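Local coordinates for 389aa long hypothetical nucleolar protein (Pyrococcus horikoshii, PDB 5ZVE) that methylates the C5 position of cytosine 72 in several tRNAs, using S-adenosyl-L-methionine as the methyl donor, at residues S100-A105 / L160-L165; R30-H35 / F73-P78. All coordinates share one frame; numbering follows the deposited sequence.

Contact 1 (100-105 with 160-165) belongs to the PUA region and contact 2 (30-35 with 73-78) to the ferredoxin-like region that precedes it in the chain; their centres lie about 9 Å apart, so together they form a seam between the two. Links across it include Lys164 N to Glu76 O at 2.7 Å and Tyr102 OH to Arg30 O at 2.9 Å, both probable hydrogen bonds, and packing of Phe163 CD2 on Pro32 CD. Contact 1 lies away from the S-adenosylhomocysteine pocket. Contact 2 comes closer to the catalytic machinery, the side chain of Val33 being about 10 Å from that of Cys323, the predicted nucleophile.

Contact 1: S100-A105 / L160-L165; sequences SVYQGA and LPKFKL
Tyr102 and Phe163 meet where the end of helix 95-101 in the PUA domain packs against the chain leaving strand 154-161. Their rings form an edge-to-face (T-shaped) pair, centroids 5.4 Å apart and planes at 71°. Phe163 offers the edge: its CD2 sits over one face of the tyrosine, offset toward the rim, while CE2 lies 3.5 Å from Tyr102 OH. CB of Tyr102 leaves the backbone away from 160-165, but CG stands anti to the backbone N (chi1 -169°) and the side chain lies alongside that of Phe163. The hydroxyl is hydrogen-bonded beyond the contact, to Arg30 O. Lys162 CG lies 3.7 Å from Tyr102 CE1, its aliphatic part running beside the ring before NZ leaves for a salt bridge with Asp82.

Two backbone bonds tie the segments together. Phe163 N gives a bent one to Tyr102 O, approaching from above the carbonyl plane; Leu165 N reaches Gln103 O at 2.9 Å and nearly straight (170°). The same Gln103 oxygen receives a CA-H...O contact from Lys164.

Gly104, which ends the helix in a Schellman motif, is packed closely against Pro161 and Lys164. Its positive phi would jam a side chain against the preceding carbonyl, and a CB would also collide with Lys164 CD. The Pro161 ring lies against the turn from Val101 to Gly104, Pro161 CB being 3.7 Å from Gly104 CA and 3.4 Å from Val101 O. Gln103 OE1 touches Leu165 CD1 at 3.7 Å, while its NE2 is hydrogen-bonded to Glu99 O.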
# COMPACT_ATOMS: atom_id res chain seq x y z
N SER A 100 5.69 4.28 -12.38
CA SER A 100 4.33 4.54 -12.82
C SER A 100 4.12 4.10 -14.28
O SER A 100 3.10 3.50 -14.60
CB SER A 100 3.99 6.03 -12.65
OG SER A 100 4.88 6.83 -13.40
N VAL A 101 5.11 4.38 -15.14
CA VAL A 101 5.11 3.89 -16.52
C VAL A 101 5.04 2.36 -16.58
O VAL A 101 4.32 1.79 -17.40
CB VAL A 101 6.37 4.38 -17.28
CG1 VAL A 101 6.54 3.65 -18.60
CG2 VAL A 101 6.32 5.89 -17.49
N TYR A 102 5.78 1.73 -15.68
CA TYR A 102 5.79 0.28 -15.47
C TYR A 102 4.38 -0.28 -15.26
O TYR A 102 4.13 -1.46 -15.49
CB TYR A 102 6.68 -0.03 -14.26
CG TYR A 102 7.04 -1.48 -14.02
CD1 TYR A 102 7.90 -2.16 -14.87
CD2 TYR A 102 6.60 -2.15 -12.88
CE1 TYR A 102 8.26 -3.47 -14.64
CE2 TYR A 102 6.95 -3.46 -12.63
CZ TYR A 102 7.79 -4.11 -13.51
OH TYR A 102 8.15 -5.42 -13.27
N GLN A 103 3.47 0.57 -14.81
CA GLN A 103 2.11 0.15 -14.51
C GLN A 103 1.08 0.79 -15.44
O GLN A 103 -0.12 0.62 -15.25
CB GLN A 103 1.77 0.45 -13.05
CG GLN A 103 2.85 -0.02 -12.10
CD GLN A 103 2.60 0.38 -10.66
OE1 GLN A 103 1.57 0.03 -10.09
NE2 GLN A 103 3.54 1.12 -10.08
N GLY A 104 1.55 1.55 -16.43
CA GLY A 104 0.68 2.05 -17.47
C GLY A 104 0.52 3.56 -17.57
O GLY A 104 -0.19 4.05 -18.44
N ALA A 105 1.19 4.30 -16.70
CA ALA A 105 1.17 5.76 -16.78
C ALA A 105 1.88 6.24 -18.03
O ALA A 105 2.78 5.58 -18.54
CB ALA A 105 1.80 6.38 -15.55
N LEU A 160 2.82 0.80 -24.94
CA LEU A 160 3.14 -0.56 -24.53
C LEU A 160 3.88 -0.56 -23.20
O LEU A 160 5.10 -0.75 -23.16
CB LEU A 160 3.98 -1.26 -25.60
CG LEU A 160 4.11 -2.78 -25.41
CD1 LEU A 160 2.76 -3.46 -25.64
CD2 LEU A 160 5.17 -3.33 -26.34
N PRO A 161 3.14 -0.34 -22.11
CA PRO A 161 3.73 -0.47 -20.78
C PRO A 161 4.04 -1.93 -20.48
O PRO A 161 3.43 -2.81 -21.08
CB PRO A 161 2.63 0.07 -19.86
CG PRO A 161 1.37 -0.24 -20.59
CD PRO A 161 1.70 -0.05 -22.05
N LYS A 162 4.98 -2.20 -19.58
CA LYS A 162 5.27 -3.57 -19.21
C LYS A 162 4.02 -4.21 -18.59
O LYS A 162 3.68 -5.35 -18.91
CB LYS A 162 6.45 -3.60 -18.24
CG LYS A 162 6.72 -4.95 -17.62
CD LYS A 162 7.55 -5.83 -18.51
CE LYS A 162 8.49 -6.68 -17.68
NZ LYS A 162 8.93 -7.90 -18.42
N PHE A 163 3.35 -3.47 -17.72
CA PHE A 163 2.08 -3.89 -17.15
C PHE A 163 1.07 -2.76 -17.24
O PHE A 163 1.45 -1.59 -17.34
CB PHE A 163 2.23 -4.31 -15.68
CG PHE A 163 3.11 -5.52 -15.48
CD1 PHE A 163 2.58 -6.80 -15.59
CD2 PHE A 163 4.45 -5.37 -15.16
CE1 PHE A 163 3.39 -7.91 -15.39
CE2 PHE A 163 5.26 -6.48 -14.95
CZ PHE A 163 4.73 -7.75 -15.07
N LYS A 164 -0.21 -3.10 -17.19
CA LYS A 164 -1.26 -2.10 -17.23
C LYS A 164 -2.26 -2.26 -16.09
O LYS A 164 -2.93 -3.29 -15.98
CB LYS A 164 -1.99 -2.14 -18.57
CG LYS A 164 -3.11 -1.14 -18.71
CD LYS A 164 -2.65 0.27 -18.39
CE LYS A 164 -3.76 1.28 -18.66
NZ LYS A 164 -3.40 2.62 -18.12
N LEU A 165 -2.34 -1.24 -15.25
CA LEU A 165 -3.39 -1.11 -14.25
C LEU A 165 -4.21 0.12 -14.62
O LEU A 165 -3.67 1.07 -15.16
CB LEU A 165 -2.82 -0.97 -12.84
CG LEU A 165 -2.11 -2.16 -12.21
CD1 LEU A 165 -1.61 -1.81 -10.81
CD2 LEU A 165 -3.04 -3.35 -12.14

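Contact 2: R30-H35 / F73-P78; sequences REPVEH and FVREGP
A salt-bridge network centred on Arg75 and including Glu31 and Glu34 joins the loop before strand 35-40 to the end of strand 70-74. The arginine chain bends at chi2 and chi3 and brings its guanidinium up to Glu31, Pro32 and Glu34. Arg75 NH2 is gripped twice near the guanidinium edge: Pro32 O takes it at 2.7 Å, in the carbonyl plane, and Glu31 OE1 at 2.9 Å on the anti side of the carboxylate. NE adds a weak bond to the same Pro32 oxygen, so that this carbonyl helps fix the rotation of the group. Glu31 crosses the arginine at about a right angle, the two charged planes 61° apart.

Glu34 behaves differently. It runs alongside Arg75 and lays CG over one face of the guanidinium, 3.7 Å above the plane and offset toward the rim. Glu34 OE2 lies 3.6 Å from Arg75 NH2 but well out of that plane, an attraction of charges without an N-H directed at it; OE1 makes the residue's stronger salt bridge, to Arg282 outside the two segments. With an alanine in place of Arg75, Pro32 O would probably lose its side-chain donors, and Glu31 and Glu34 would be left close together without the positive charge between them.

Beyond the salt bridges the two chains pair at the edge of strands 35-40 and 70-74, neighbours in the antiparallel sheet of the ferredoxin-like domain. Arg75 N donates to Glu34 O at 2.9 Å, and His35 and Val74 follow as a non-hydrogen-bonded pair, their CA atoms 5.0 Å apart and both side chains on one face. There the imidazole stacks with Tyr72. His35 CA also makes a CA-H...O contact of 3.6 Å with Phe73 O.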
# COMPACT_ATOMS: atom_id res chain seq x y z
N ARG A 30 8.42 -8.12 -7.78
CA ARG A 30 8.92 -7.22 -8.82
C ARG A 30 7.79 -6.72 -9.71
O ARG A 30 7.95 -5.73 -10.43
CB ARG A 30 9.97 -7.92 -9.68
CG ARG A 30 10.83 -6.97 -10.50
CD ARG A 30 12.21 -6.87 -9.92
NE ARG A 30 13.00 -5.75 -10.44
CZ ARG A 30 13.81 -5.81 -11.50
NH1 ARG A 30 13.96 -6.94 -12.17
NH2 ARG A 30 14.48 -4.73 -11.86
N GLU A 31 6.64 -7.38 -9.64
CA GLU A 31 5.50 -7.06 -10.50
C GLU A 31 4.39 -6.34 -9.74
O GLU A 31 4.28 -6.47 -8.52
CB GLU A 31 4.94 -8.33 -11.14
CG GLU A 31 5.97 -9.26 -11.76
CD GLU A 31 5.34 -10.55 -12.27
OE1 GLU A 31 4.13 -10.75 -12.06
OE2 GLU A 31 6.07 -11.37 -12.87
N PRO A 32 3.56 -5.56 -10.46
CA PRO A 32 2.39 -4.95 -9.82
C PRO A 32 1.41 -6.02 -9.37
O PRO A 32 1.47 -7.14 -9.87
CB PRO A 32 1.79 -4.07 -10.92
CG PRO A 32 2.87 -3.93 -11.96
CD PRO A 32 3.67 -5.19 -11.88
N VAL A 33 0.52 -5.68 -8.44
CA VAL A 33 -0.45 -6.65 -7.96
C VAL A 33 -1.30 -7.11 -9.14
O VAL A 33 -1.59 -6.33 -10.05
CB VAL A 33 -1.34 -6.08 -6.83
CG1 VAL A 33 -0.48 -5.67 -5.64
CG2 VAL A 33 -2.18 -4.91 -7.33
N GLU A 34 -1.66 -8.39 -9.13
CA GLU A 34 -2.46 -8.97 -10.20
C GLU A 34 -3.90 -8.49 -10.11
O GLU A 34 -4.57 -8.29 -11.13
CB GLU A 34 -2.40 -10.50 -10.16
CG GLU A 34 -1.02 -11.10 -10.44
CD GLU A 34 -0.06 -11.02 -9.26
OE1 GLU A 34 -0.43 -10.48 -8.20
OE2 GLU A 34 1.08 -11.51 -9.39
N HIS A 35 -4.37 -8.31 -8.88
CA HIS A 35 -5.71 -7.79 -8.62
C HIS A 35 -5.62 -6.42 -7.95
O HIS A 35 -5.19 -6.31 -6.80
CB HIS A 35 -6.52 -8.75 -7.76
CG HIS A 35 -6.96 -9.99 -8.48
ND1 HIS A 35 -7.75 -10.95 -7.89
CD2 HIS A 35 -6.70 -10.43 -9.73
CE1 HIS A 35 -7.98 -11.92 -8.75
NE2 HIS A 35 -7.35 -11.64 -9.88
N PHE A 73 -9.63 -4.70 -10.13
CA PHE A 73 -9.42 -4.74 -11.57
C PHE A 73 -8.31 -5.72 -11.87
O PHE A 73 -7.31 -5.79 -11.15
CB PHE A 73 -9.08 -3.35 -12.11
CG PHE A 73 -10.09 -2.29 -11.76
CD1 PHE A 73 -10.04 -1.63 -10.55
CD2 PHE A 73 -11.10 -1.97 -12.65
CE1 PHE A 73 -10.97 -0.66 -10.23
CE2 PHE A 73 -12.04 -1.00 -12.34
CZ PHE A 73 -11.98 -0.35 -11.13
N VAL A 74 -8.48 -6.50 -12.93
CA VAL A 74 -7.47 -7.47 -13.29
C VAL A 74 -6.35 -6.77 -14.04
O VAL A 74 -6.59 -5.96 -14.95
CB VAL A 74 -8.06 -8.61 -14.15
CG1 VAL A 74 -6.97 -9.58 -14.55
CG2 VAL A 74 -9.15 -9.35 -13.37
N ARG A 75 -5.12 -7.08 -13.66
CA ARG A 75 -3.94 -6.47 -14.25
C ARG A 75 -3.66 -7.04 -15.64
O ARG A 75 -3.94 -8.20 -15.92
CB ARG A 75 -2.75 -6.69 -13.32
CG ARG A 75 -1.41 -6.25 -13.87
CD ARG A 75 -0.54 -7.47 -14.12
NE ARG A 75 0.37 -7.73 -13.02
CZ ARG A 75 1.03 -8.87 -12.85
NH1 ARG A 75 0.86 -9.88 -13.69
NH2 ARG A 75 1.87 -9.00 -11.83
N GLU A 76 -3.11 -6.20 -16.52
CA GLU A 76 -2.71 -6.64 -17.85
C GLU A 76 -1.19 -6.70 -17.96
O GLU A 76 -0.49 -5.81 -17.47
CB GLU A 76 -3.28 -5.69 -18.91
CG GLU A 76 -4.81 -5.67 -18.95
CD GLU A 76 -5.36 -4.62 -19.90
OE1 GLU A 76 -4.56 -3.89 -20.52
OE2 GLU A 76 -6.60 -4.52 -20.01
N GLY A 77 -0.68 -7.76 -18.57
CA GLY A 77 0.76 -7.91 -18.76
C GLY A 77 1.29 -9.22 -18.20
O GLY A 77 0.55 -9.97 -17.55
N PRO A 78 2.59 -9.49 -18.40
CA PRO A 78 3.57 -8.60 -19.03
C PRO A 78 3.42 -8.51 -20.54
O PRO A 78 3.21 -9.52 -21.22
CB PRO A 78 4.91 -9.25 -18.66
CG PRO A 78 4.59 -10.69 -18.51
CD PRO A 78 3.20 -10.75 -17.93